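Local coordinates for protein nucleoporin NUP159 (Saccharomyces cerevisiae, PDB 1XIP) that serves as a component of the nuclear pore complex and, through this N-terminal beta-propeller domain, tethers the helicase Dbp5 to the pore for mRNA export, at residues Val90-Val102 / Pro128-Val140. Numbering follows the deposited sequence.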
ATOM      1  N   VAL A  90      -8.895  12.752  -0.873  1.00 24.70           N
ATOM      2  CA  VAL A  90      -7.546  12.338  -1.273  1.00 23.16           C
ATOM      3  C   VAL A  90      -7.197  10.882  -1.056  1.00 22.36           C
ATOM      4  O   VAL A  90      -7.527  10.294  -0.020  1.00 22.16           O
ATOM      5  CB  VAL A  90      -6.376  13.336  -0.899  1.00 22.90           C
ATOM      6  CG1 VAL A  90      -6.863  14.486  -0.073  1.00 22.65           C
ATOM      7  CG2 VAL A  90      -5.193  12.611  -0.268  1.00 21.44           C
ATOM      8  N   ILE A  91      -6.550  10.306  -2.069  1.00 21.27           N
ATOM      9  CA  ILE A  91      -6.272   8.881  -2.107  1.00 20.06           C
ATOM     10  C   ILE A  91      -4.793   8.604  -2.281  1.00 19.86           C
ATOM     11  O   ILE A  91      -4.347   7.463  -2.151  1.00 19.78           O
ATOM     12  CB  ILE A  91      -7.108   8.206  -3.217  1.00 19.98           C
ATOM     13  CG1 ILE A  91      -6.782   8.784  -4.596  1.00 18.68           C
ATOM     14  CG2 ILE A  91      -8.592   8.384  -2.939  1.00 19.44           C
ATOM     15  CD1 ILE A  91      -7.059   7.830  -5.722  1.00 17.95           C
ATOM     16  N   PHE A  92      -4.027   9.658  -2.551  1.00 19.51           N
ATOM     17  CA  PHE A  92      -2.644   9.510  -2.965  1.00 19.35           C
ATOM     18  C   PHE A  92      -1.827  10.752  -2.681  1.00 20.12           C
ATOM     19  O   PHE A  92      -2.190  11.849  -3.046  1.00 20.02           O
ATOM     20  CB  PHE A  92      -2.551   9.174  -4.460  1.00 18.33           C
ATOM     21  CG  PHE A  92      -1.146   9.043  -4.956  1.00 16.33           C
ATOM     22  CD1 PHE A  92      -0.485   7.816  -4.895  1.00 14.71           C
ATOM     23  CD2 PHE A  92      -0.463  10.144  -5.466  1.00 14.78           C
ATOM     24  CE1 PHE A  92       0.826   7.677  -5.350  1.00 12.17           C
ATOM     25  CE2 PHE A  92       0.858  10.011  -5.930  1.00 13.64           C
ATOM     26  CZ  PHE A  92       1.494   8.768  -5.875  1.00 11.93           C
ATOM     27  N   VAL A  93      -0.672  10.537  -2.082  1.00 21.54           N
ATOM     28  CA  VAL A  93       0.167  11.602  -1.574  1.00 22.42           C
ATOM     29  C   VAL A  93       1.603  11.088  -1.721  1.00 23.17           C
ATOM     30  O   VAL A  93       1.852   9.901  -1.487  1.00 23.35           O
ATOM     31  CB  VAL A  93      -0.236  11.889  -0.112  1.00 22.51           C
ATOM     32  CG1 VAL A  93       0.870  11.548   0.895  1.00 23.24           C
ATOM     33  CG2 VAL A  93      -0.778  13.288   0.038  1.00 22.47           C
ATOM     34  N   CYS A  94       2.530  11.944  -2.160  1.00 23.86           N
ATOM     35  CA  CYS A  94       3.905  11.497  -2.397  1.00 24.92           C
ATOM     36  C   CYS A  94       4.887  12.582  -2.835  1.00 24.72           C
ATOM     37  O   CYS A  94       4.508  13.506  -3.551  1.00 25.07           O
ATOM     38  CB  CYS A  94       3.918  10.343  -3.406  1.00 24.98           C
ATOM     39  SG  CYS A  94       4.316  10.796  -5.099  1.00 29.40           S
ATOM     40  N   PHE A  95       6.155  12.438  -2.436  1.00 24.23           N
ATOM     41  CA  PHE A  95       7.204  13.373  -2.839  1.00 23.98           C
ATOM     42  C   PHE A  95       7.773  12.991  -4.182  1.00 24.61           C
ATOM     43  O   PHE A  95       7.962  11.816  -4.459  1.00 25.02           O
ATOM     44  CB  PHE A  95       8.329  13.433  -1.810  1.00 23.30           C
ATOM     45  CG  PHE A  95       7.906  13.964  -0.474  1.00 22.89           C
ATOM     46  CD1 PHE A  95       7.510  13.096   0.544  1.00 23.43           C
ATOM     47  CD2 PHE A  95       7.899  15.316  -0.229  1.00 22.34           C
ATOM     48  CE1 PHE A  95       7.116  13.578   1.782  1.00 23.43           C
ATOM     49  CE2 PHE A  95       7.512  15.812   1.003  1.00 23.97           C
ATOM     50  CZ  PHE A  95       7.120  14.937   2.019  1.00 24.59           C
ATOM     51  N   HIS A  96       8.060  13.994  -5.008  1.00 25.31           N
ATOM     52  CA  HIS A  96       8.637  13.791  -6.332  1.00 25.81           C
ATOM     53  C   HIS A  96       9.504  14.987  -6.693  1.00 25.63           C
ATOM     54  O   HIS A  96       8.994  16.075  -6.935  1.00 26.04           O
ATOM     55  CB  HIS A  96       7.531  13.621  -7.382  1.00 25.92           C
ATOM     56  CG  HIS A  96       8.043  13.523  -8.793  1.00 28.75           C
ATOM     57  ND1 HIS A  96       7.920  14.553  -9.706  1.00 30.60           N
ATOM     58  CD2 HIS A  96       8.685  12.518  -9.444  1.00 30.13           C
ATOM     59  CE1 HIS A  96       8.454  14.180 -10.861  1.00 31.62           C
ATOM     60  NE2 HIS A  96       8.924  12.950 -10.729  1.00 31.02           N
ATOM     61  N   GLY A  97      10.813  14.794  -6.746  1.00 25.39           N
ATOM     62  CA  GLY A  97      11.699  15.913  -6.983  1.00 25.33           C
ATOM     63  C   GLY A  97      11.463  16.945  -5.901  1.00 25.54           C
ATOM     64  O   GLY A  97      11.412  16.608  -4.721  1.00 25.46           O
ATOM     65  N   ASP A  98      11.273  18.197  -6.291  1.00 25.79           N
ATOM     66  CA  ASP A  98      11.006  19.241  -5.306  1.00 26.01           C
ATOM     67  C   ASP A  98       9.512  19.572  -5.155  1.00 24.65           C
ATOM     68  O   ASP A  98       9.148  20.688  -4.830  1.00 24.18           O
ATOM     69  CB  ASP A  98      11.825  20.486  -5.633  1.00 27.29           C
ATOM     70  CG  ASP A  98      13.274  20.381  -5.135  1.00 31.62           C
ATOM     71  OD1 ASP A  98      14.089  19.653  -5.770  1.00 35.32           O
ATOM     72  OD2 ASP A  98      13.681  20.987  -4.109  1.00 35.92           O
ATOM     73  N   GLN A  99       8.667  18.573  -5.377  1.00 23.78           N
ATOM     74  CA  GLN A  99       7.228  18.745  -5.382  1.00 23.06           C
ATOM     75  C   GLN A  99       6.549  17.691  -4.526  1.00 21.88           C
ATOM     76  O   GLN A  99       7.143  16.671  -4.188  1.00 21.68           O
ATOM     77  CB  GLN A  99       6.701  18.598  -6.808  1.00 23.74           C
ATOM     78  CG  GLN A  99       6.834  19.822  -7.674  1.00 26.64           C
ATOM     79  CD  GLN A  99       6.333  19.571  -9.095  1.00 31.24           C
ATOM     80  OE1 GLN A  99       6.090  18.415  -9.498  1.00 31.56           O
ATOM     81  NE2 GLN A  99       6.175  20.650  -9.858  1.00 32.90           N
ATOM     82  N   VAL A 100       5.292  17.938  -4.189  1.00 20.57           N
ATOM     83  CA  VAL A 100       4.453  16.922  -3.589  1.00 19.72           C
ATOM     84  C   VAL A 100       3.241  16.690  -4.503  1.00 19.15           C
ATOM     85  O   VAL A 100       2.548  17.631  -4.890  1.00 19.45           O
ATOM     86  CB  VAL A 100       3.995  17.328  -2.180  1.00 19.37           C
ATOM     87  CG1 VAL A 100       3.100  16.280  -1.589  1.00 19.87           C
ATOM     88  CG2 VAL A 100       5.171  17.517  -1.281  1.00 20.03           C
ATOM     89  N   LEU A 101       2.992  15.452  -4.871  1.00 17.94           N
ATOM     90  CA  LEU A 101       1.811  15.193  -5.649  1.00 18.08           C
ATOM     91  C   LEU A 101       0.691  14.785  -4.727  1.00 18.07           C
ATOM     92  O   LEU A 101       0.907  14.057  -3.780  1.00 18.15           O
ATOM     93  CB  LEU A 101       2.064  14.149  -6.736  1.00 18.26           C
ATOM     94  CG  LEU A 101       3.221  14.480  -7.693  1.00 18.71           C
ATOM     95  CD1 LEU A 101       3.398  13.394  -8.706  1.00 19.42           C
ATOM     96  CD2 LEU A 101       3.003  15.820  -8.375  1.00 18.08           C
ATOM     97  N   VAL A 102      -0.502  15.318  -4.985  1.00 18.03           N
ATOM     98  CA  VAL A 102      -1.693  14.959  -4.249  1.00 17.41           C
ATOM     99  C   VAL A 102      -2.766  14.604  -5.264  1.00 17.61           C
ATOM    100  O   VAL A 102      -3.028  15.355  -6.189  1.00 17.46           O
ATOM    101  CB  VAL A 102      -2.179  16.102  -3.379  1.00 17.29           C
ATOM    102  CG1 VAL A 102      -3.572  15.785  -2.798  1.00 16.60           C
ATOM    103  CG2 VAL A 102      -1.171  16.401  -2.250  1.00 17.53           C
ATOM    104  N   PRO A 128     -13.116   8.412 -12.723  1.00 33.00           N
ATOM    105  CA  PRO A 128     -12.563   8.196 -11.367  1.00 32.38           C
ATOM    106  C   PRO A 128     -11.453   7.144 -11.299  1.00 31.77           C
ATOM    107  O   PRO A 128     -11.459   6.147 -12.020  1.00 31.79           O
ATOM    108  CB  PRO A 128     -13.774   7.704 -10.573  1.00 32.38           C
ATOM    109  CG  PRO A 128     -14.945   8.334 -11.248  1.00 32.45           C
ATOM    110  CD  PRO A 128     -14.592   8.439 -12.709  1.00 32.99           C
ATOM    111  N   VAL A 129     -10.508   7.364 -10.407  1.00 31.05           N
ATOM    112  CA  VAL A 129      -9.325   6.526 -10.341  1.00 30.31           C
ATOM    113  C   VAL A 129      -9.326   5.694  -9.063  1.00 29.91           C
ATOM    114  O   VAL A 129      -9.796   6.165  -8.027  1.00 30.14           O
ATOM    115  CB  VAL A 129      -8.070   7.405 -10.465  1.00 30.35           C
ATOM    116  CG1 VAL A 129      -6.827   6.682  -9.989  1.00 31.33           C
ATOM    117  CG2 VAL A 129      -7.908   7.870 -11.906  1.00 29.66           C
ATOM    118  N   PHE A 130      -8.830   4.456  -9.147  1.00 29.42           N
ATOM    119  CA  PHE A 130      -8.775   3.528  -8.005  1.00 29.57           C
ATOM    120  C   PHE A 130      -7.379   3.482  -7.353  1.00 28.88           C
ATOM    121  O   PHE A 130      -7.250   3.304  -6.135  1.00 28.00           O
ATOM    122  CB  PHE A 130      -9.111   2.090  -8.452  1.00 30.23           C
ATOM    123  CG  PHE A 130     -10.561   1.847  -8.763  1.00 33.25           C
ATOM    124  CD1 PHE A 130     -11.580   2.598  -8.144  1.00 36.28           C
ATOM    125  CD2 PHE A 130     -10.919   0.839  -9.673  1.00 35.82           C
ATOM    126  CE1 PHE A 130     -12.936   2.365  -8.442  1.00 36.92           C
ATOM    127  CE2 PHE A 130     -12.270   0.584  -9.978  1.00 37.44           C
ATOM    128  CZ  PHE A 130     -13.286   1.354  -9.362  1.00 38.51           C
ATOM    129  N   GLN A 131      -6.343   3.580  -8.186  1.00 28.32           N
ATOM    130  CA  GLN A 131      -4.972   3.371  -7.738  1.00 28.07           C
ATOM    131  C   GLN A 131      -3.960   4.138  -8.552  1.00 27.81           C
ATOM    132  O   GLN A 131      -4.073   4.220  -9.773  1.00 28.14           O
ATOM    133  CB  GLN A 131      -4.607   1.885  -7.761  1.00 28.05           C
ATOM    134  CG  GLN A 131      -3.448   1.546  -6.800  1.00 27.27           C
ATOM    135  CD  GLN A 131      -2.970   0.132  -6.940  1.00 26.31           C
ATOM    136  OE1 GLN A 131      -3.723  -0.794  -6.692  1.00 29.50           O
ATOM    137  NE2 GLN A 131      -1.722  -0.043  -7.351  1.00 24.03           N
ATOM    138  N   LEU A 132      -2.967   4.686  -7.858  1.00 27.41           N
ATOM    139  CA  LEU A 132      -1.871   5.399  -8.481  1.00 27.43           C
ATOM    140  C   LEU A 132      -0.593   4.894  -7.890  1.00 28.08           C
ATOM    141  O   LEU A 132      -0.526   4.633  -6.679  1.00 28.58           O
ATOM    142  CB  LEU A 132      -1.961   6.883  -8.173  1.00 27.28           C
ATOM    143  CG  LEU A 132      -3.001   7.713  -8.892  1.00 26.57           C
ATOM    144  CD1 LEU A 132      -4.002   8.242  -7.905  1.00 25.90           C
ATOM    145  CD2 LEU A 132      -2.302   8.844  -9.580  1.00 27.98           C
ATOM    146  N   LYS A 133       0.422   4.754  -8.732  1.00 28.43           N
ATOM    147  CA  LYS A 133       1.772   4.489  -8.278  1.00 29.08           C
ATOM    148  C   LYS A 133       2.733   5.375  -9.032  1.00 29.23           C
ATOM    149  O   LYS A 133       2.652   5.522 -10.267  1.00 28.11           O
ATOM    150  CB  LYS A 133       2.153   3.035  -8.509  1.00 29.66           C
ATOM    151  CG  LYS A 133       2.308   2.185  -7.249  1.00 33.38           C
ATOM    152  CD  LYS A 133       3.561   2.532  -6.406  1.00 38.89           C
ATOM    153  CE  LYS A 133       3.354   2.158  -4.896  1.00 41.49           C
ATOM    154  NZ  LYS A 133       4.109   3.025  -3.890  1.00 41.73           N
ATOM    155  N   ASN A 134       3.652   5.970  -8.285  1.00 29.72           N
ATOM    156  CA  ASN A 134       4.721   6.722  -8.889  1.00 30.70           C
ATOM    157  C   ASN A 134       5.975   5.869  -9.005  1.00 30.64           C
ATOM    158  O   ASN A 134       6.360   5.204  -8.043  1.00 30.57           O
ATOM    159  CB  ASN A 134       5.002   7.970  -8.077  1.00 30.91           C
ATOM    160  CG  ASN A 134       6.258   8.666  -8.522  1.00 33.10           C
ATOM    161  OD1 ASN A 134       7.116   8.980  -7.705  1.00 36.30           O
ATOM    162  ND2 ASN A 134       6.383   8.900  -9.832  1.00 33.50           N
ATOM    163  N   VAL A 135       6.605   5.854 -10.176  1.00 30.81           N
ATOM    164  CA  VAL A 135       7.836   5.062 -10.291  1.00 31.33           C
ATOM    165  C   VAL A 135       9.094   5.910 -10.472  1.00 31.79           C
ATOM    166  O   VAL A 135       9.943   5.973  -9.557  1.00 32.65           O
ATOM    167  CB  VAL A 135       7.724   3.815 -11.226  1.00 31.05           C
ATOM    168  CG1 VAL A 135       6.963   4.123 -12.496  1.00 30.71           C
ATOM    169  CG2 VAL A 135       9.093   3.235 -11.503  1.00 31.36           C
ATOM    170  N   ASN A 136       9.228   6.605 -11.592  1.00 31.27           N
ATOM    171  CA  ASN A 136      10.290   7.606 -11.641  1.00 30.89           C
ATOM    172  C   ASN A 136       9.702   8.968 -11.900  1.00 30.76           C
ATOM    173  O   ASN A 136       9.334   9.681 -10.972  1.00 30.66           O
ATOM    174  CB  ASN A 136      11.350   7.244 -12.683  1.00 30.95           C
ATOM    175  CG  ASN A 136      12.187   6.059 -12.264  1.00 31.33           C
ATOM    176  OD1 ASN A 136      12.875   6.095 -11.239  1.00 32.09           O
ATOM    177  ND2 ASN A 136      12.119   4.986 -13.044  1.00 31.66           N
ATOM    178  N   ASN A 137       9.611   9.316 -13.173  1.00 30.86           N
ATOM    179  CA  ASN A 137       8.937  10.523 -13.607  1.00 31.19           C
ATOM    180  C   ASN A 137       7.598  10.177 -14.209  1.00 30.71           C
ATOM    181  O   ASN A 137       7.090  10.891 -15.078  1.00 30.99           O
ATOM    182  CB  ASN A 137       9.786  11.271 -14.643  1.00 31.30           C
ATOM    183  CG  ASN A 137      11.098  11.726 -14.082  1.00 32.51           C
ATOM    184  OD1 ASN A 137      11.146  12.425 -13.058  1.00 34.01           O
ATOM    185  ND2 ASN A 137      12.185  11.311 -14.723  1.00 34.25           N
ATOM    186  N   THR A 138       7.028   9.066 -13.772  1.00 30.01           N
ATOM    187  CA  THR A 138       5.770   8.648 -14.345  1.00 29.61           C
ATOM    188  C   THR A 138       4.794   8.169 -13.272  1.00 28.81           C
ATOM    189  O   THR A 138       5.194   7.581 -12.254  1.00 28.99           O
ATOM    190  CB  THR A 138       5.987   7.589 -15.453  1.00 29.50           C
ATOM    191  OG1 THR A 138       6.423   6.378 -14.854  1.00 32.08           O
ATOM    192  CG2 THR A 138       7.170   7.936 -16.366  1.00 29.76           C
ATOM    193  N   LEU A 139       3.518   8.459 -13.506  1.00 28.04           N
ATOM    194  CA  LEU A 139       2.435   8.039 -12.636  1.00 27.30           C
ATOM    195  C   LEU A 139       1.655   6.982 -13.317  1.00 26.70           C
ATOM    196  O   LEU A 139       1.112   7.226 -14.382  1.00 26.80           O
ATOM    197  CB  LEU A 139       1.500   9.202 -12.364  1.00 27.33           C
ATOM    198  CG  LEU A 139       1.581   9.804 -10.968  1.00 27.94           C
ATOM    199  CD1 LEU A 139       0.512  10.862 -10.824  1.00 29.48           C
ATOM    200  CD2 LEU A 139       1.404   8.733  -9.935  1.00 28.11           C
ATOM    201  N   VAL A 140       1.591   5.802 -12.712  1.00 26.43           N
ATOM    202  CA  VAL A 140       0.799   4.723 -13.267  1.00 26.24           C
ATOM    203  C   VAL A 140      -0.570   4.719 -12.613  1.00 26.53           C
ATOM    204  O   VAL A 140      -0.674   4.718 -11.398  1.00 26.89           O
ATOM    205  CB  VAL A 140       1.472   3.358 -13.124  1.00 26.04           C
ATOM    206  CG1 VAL A 140       0.650   2.300 -13.866  1.00 26.75           C
ATOM    207  CG2 VAL A 140       2.889   3.397 -13.675  1.00 25.04           C
TER
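With CG anti to the backbone N (chi1 179°), Phe92 swings its ring onto Leu132, and the same setting in His96 carries the imidazole to Asn137. Leu132 CB lies over one face of the Phe92 ring, offset toward the rim and 4.0 Å from its centroid, a CH-pi contact. The far end of the ring is met by two more residues: Asn134 CB sits at the edge near CZ, and Leu139 CD2 comes within 4.1 Å of Phe92 CZ. Ile91 crosses Leu132 at about a right angle, its CD1 3.8 Å from Leu132 CD1. Strands 90-96 and 131-134 run almost parallel, 4° apart, with axes 7.4 Å from each other; each is the first strand of its own four-stranded antiparallel sheet, and their side chains pack two successive blades of the beta-propeller face to face. Were Phe92 cut back to an alanine, Leu132 and Leu139 would probably lose the aromatic surface they share and a gap would open between the blades. At the type II' beta turn His96-Gln99, His96 NE2 donates to Asn137 OD1 (3.3 Å), meeting a lone pair in the carbonyl plane, while the ring and amide planes stand 84° apart. Asn134 ND2 holds the facing loop together by bonding to Asn136 O and, at 3.0 Å, to Thr138 O, which also accepts from Val135 N.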